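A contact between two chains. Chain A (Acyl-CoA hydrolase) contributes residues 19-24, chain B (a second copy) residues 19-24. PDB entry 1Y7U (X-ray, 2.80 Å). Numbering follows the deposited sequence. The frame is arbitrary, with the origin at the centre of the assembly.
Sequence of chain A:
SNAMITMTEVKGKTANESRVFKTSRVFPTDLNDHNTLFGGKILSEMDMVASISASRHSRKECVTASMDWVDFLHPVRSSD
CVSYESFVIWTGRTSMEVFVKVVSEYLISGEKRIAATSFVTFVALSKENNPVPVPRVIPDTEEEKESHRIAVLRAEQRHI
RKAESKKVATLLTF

Chain A, residues 19-24: RVFKTS
Chain B 19-24: RVFKTS

Residues 20-24 of each chain form a strand, with phi between -163° and -111° and psi between 115° and 168°. Arg A19 and Arg B19 precede the strands as loop and do not touch the partner stretch. The strand axes approach to 4.3 Å, but their N-to-C directions differ by 109°, so the strands cross steeply and meet over a short span. The register centres on the two lysines, with Lys A22 CA 4.0 Å from Lys B22 CA.

Two backbone hydrogen bonds flank this crossing. Thr A23 N donates to Phe B21 O at 3.2 Å, with an angle of 149° at the hydrogen; the reciprocal bond from Thr B23 N to Phe A21 O is also 3.2 Å long but bent to 123°, and is weak. Phe A21 O additionally receives a CA-H contact from Lys B22 CA at 3.4 Å.

The stretches together bury 395 Å², most from Phe B21, Phe A21 and Thr A23 (64, 61 and 60 Å²) and almost none from the serines; both valines, both threonines and Lys B22 are buried in the assembly. Every CA-to-CB bond within the strands points sideways. Both phenylalanines are m at chi1, with chi2 near 93°. Their CB atoms, Phe A21 CB and Phe B21 CB, pack at 3.7 Å, and the rings lie obliquely, planes at 33° and centroids 5.7 Å apart. Valine and threonine, which offer apolar methyls, meet in two unequal contacts: Thr A23 CG2 (chi1 140°, between wells) lies 3.4 Å from Val B20 CG1 and only 3.0 Å from Phe B21 O, whereas Val A20 CG1 lies 4.0 Å from Thr B23 CB. Both valines are t; Thr B23 is m. The lysines pack through aliphatic carbon, Lys A22 CG to Lys B22 CG at 3.9 Å; Lys A22 is t throughout, whereas Lys B22 turns to p at chi3.

Water extends the polar contact. One molecule accepts from Phe A21 N at 3.1 Å and bonds Thr B23 OG1 at 3.0 Å. Another accepts from Lys A22 NZ at 3.1 Å and donates to Thr B23 O at 2.8 Å.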

# COMPACT_ATOMS: atom_id res chain seq x y z
N ARG A 19 11.94 -24.04 5.76
CA ARG A 19 12.73 -22.98 5.15
C ARG A 19 11.84 -22.11 4.25
O ARG A 19 10.96 -22.62 3.55
CB ARG A 19 13.91 -23.59 4.38
CG ARG A 19 14.92 -22.60 3.85
CD ARG A 19 16.23 -23.26 3.44
NE ARG A 19 17.23 -23.25 4.52
CZ ARG A 19 17.42 -24.22 5.42
NH1 ARG A 19 16.68 -25.33 5.38
NH2 ARG A 19 18.34 -24.09 6.36
N VAL A 20 12.06 -20.79 4.29
CA VAL A 20 11.29 -19.84 3.49
C VAL A 20 12.22 -18.79 2.86
O VAL A 20 12.98 -18.13 3.56
CB VAL A 20 10.26 -19.08 4.35
CG1 VAL A 20 9.62 -17.98 3.55
CG2 VAL A 20 9.20 -20.03 4.86
N PHE A 21 12.17 -18.65 1.54
CA PHE A 21 13.00 -17.66 0.87
C PHE A 21 12.17 -16.53 0.31
O PHE A 21 11.05 -16.74 -0.17
CB PHE A 21 13.77 -18.26 -0.31
CG PHE A 21 14.83 -19.22 0.08
CD1 PHE A 21 14.57 -20.58 0.15
CD2 PHE A 21 16.12 -18.77 0.36
CE1 PHE A 21 15.56 -21.48 0.48
CE2 PHE A 21 17.13 -19.67 0.69
CZ PHE A 21 16.85 -21.02 0.75
N LYS A 22 12.72 -15.33 0.34
CA LYS A 22 12.04 -14.18 -0.21
C LYS A 22 13.04 -13.13 -0.61
O LYS A 22 13.74 -12.59 0.25
CB LYS A 22 11.08 -13.58 0.79
CG LYS A 22 10.28 -12.41 0.23
CD LYS A 22 9.58 -11.71 1.36
CE LYS A 22 8.47 -10.80 0.88
NZ LYS A 22 7.80 -10.20 2.07
N THR A 23 13.15 -12.84 -1.89
CA THR A 23 14.05 -11.79 -2.31
C THR A 23 13.21 -10.68 -2.94
O THR A 23 12.31 -10.94 -3.74
CB THR A 23 15.14 -12.32 -3.28
OG1 THR A 23 15.38 -11.37 -4.32
CG2 THR A 23 14.74 -13.66 -3.86
N SER A 24 13.47 -9.44 -2.53
CA SER A 24 12.73 -8.30 -3.02
C SER A 24 13.61 -7.19 -3.53
O SER A 24 14.82 -7.17 -3.33
CB SER A 24 11.84 -7.73 -1.91
OG SER A 24 10.85 -8.66 -1.53
N ARG B 19 18.17 -17.66 -10.58
CA ARG B 19 17.00 -18.22 -9.94
C ARG B 19 16.61 -17.34 -8.75
O ARG B 19 17.46 -16.93 -7.96
CB ARG B 19 17.30 -19.66 -9.50
CG ARG B 19 16.19 -20.30 -8.69
CD ARG B 19 16.41 -21.79 -8.48
NE ARG B 19 15.83 -22.60 -9.55
CZ ARG B 19 16.52 -23.17 -10.53
NH1 ARG B 19 17.84 -23.02 -10.60
NH2 ARG B 19 15.89 -23.88 -11.46
N VAL B 20 15.32 -17.06 -8.64
CA VAL B 20 14.79 -16.21 -7.58
C VAL B 20 13.55 -16.84 -6.92
O VAL B 20 12.70 -17.39 -7.61
CB VAL B 20 14.42 -14.82 -8.17
CG1 VAL B 20 13.82 -13.92 -7.10
CG2 VAL B 20 15.66 -14.19 -8.76
N PHE B 21 13.45 -16.77 -5.60
CA PHE B 21 12.30 -17.32 -4.90
C PHE B 21 11.58 -16.26 -4.08
O PHE B 21 12.17 -15.25 -3.67
CB PHE B 21 12.69 -18.41 -3.89
CG PHE B 21 13.44 -19.54 -4.47
CD1 PHE B 21 14.83 -19.55 -4.44
CD2 PHE B 21 12.76 -20.64 -5.01
CE1 PHE B 21 15.55 -20.64 -4.94
CE2 PHE B 21 13.47 -21.73 -5.51
CZ PHE B 21 14.87 -21.74 -5.48
N LYS B 22 10.30 -16.50 -3.82
CA LYS B 22 9.50 -15.62 -2.99
C LYS B 22 8.26 -16.35 -2.53
O LYS B 22 7.55 -16.95 -3.33
CB LYS B 22 9.10 -14.34 -3.72
CG LYS B 22 8.14 -13.52 -2.87
CD LYS B 22 8.11 -12.05 -3.22
CE LYS B 22 7.19 -11.75 -4.39
NZ LYS B 22 7.22 -10.30 -4.68
N THR B 23 8.02 -16.33 -1.23
CA THR B 23 6.85 -16.97 -0.67
C THR B 23 6.10 -15.89 0.09
O THR B 23 6.70 -15.19 0.91
CB THR B 23 7.21 -18.10 0.30
OG1 THR B 23 7.95 -19.11 -0.38
CG2 THR B 23 5.94 -18.72 0.87
N SER B 24 4.82 -15.74 -0.19
CA SER B 24 4.03 -14.72 0.48
C SER B 24 2.73 -15.29 1.02
O SER B 24 2.33 -16.39 0.68
CB SER B 24 3.66 -13.59 -0.50
OG SER B 24 4.79 -13.07 -1.17
O HOH W 1 10.41 -20.79 0.19
O HOH W 2 5.45 -9.89 -0.30
O HOH W 3 6.54 -13.01 2.63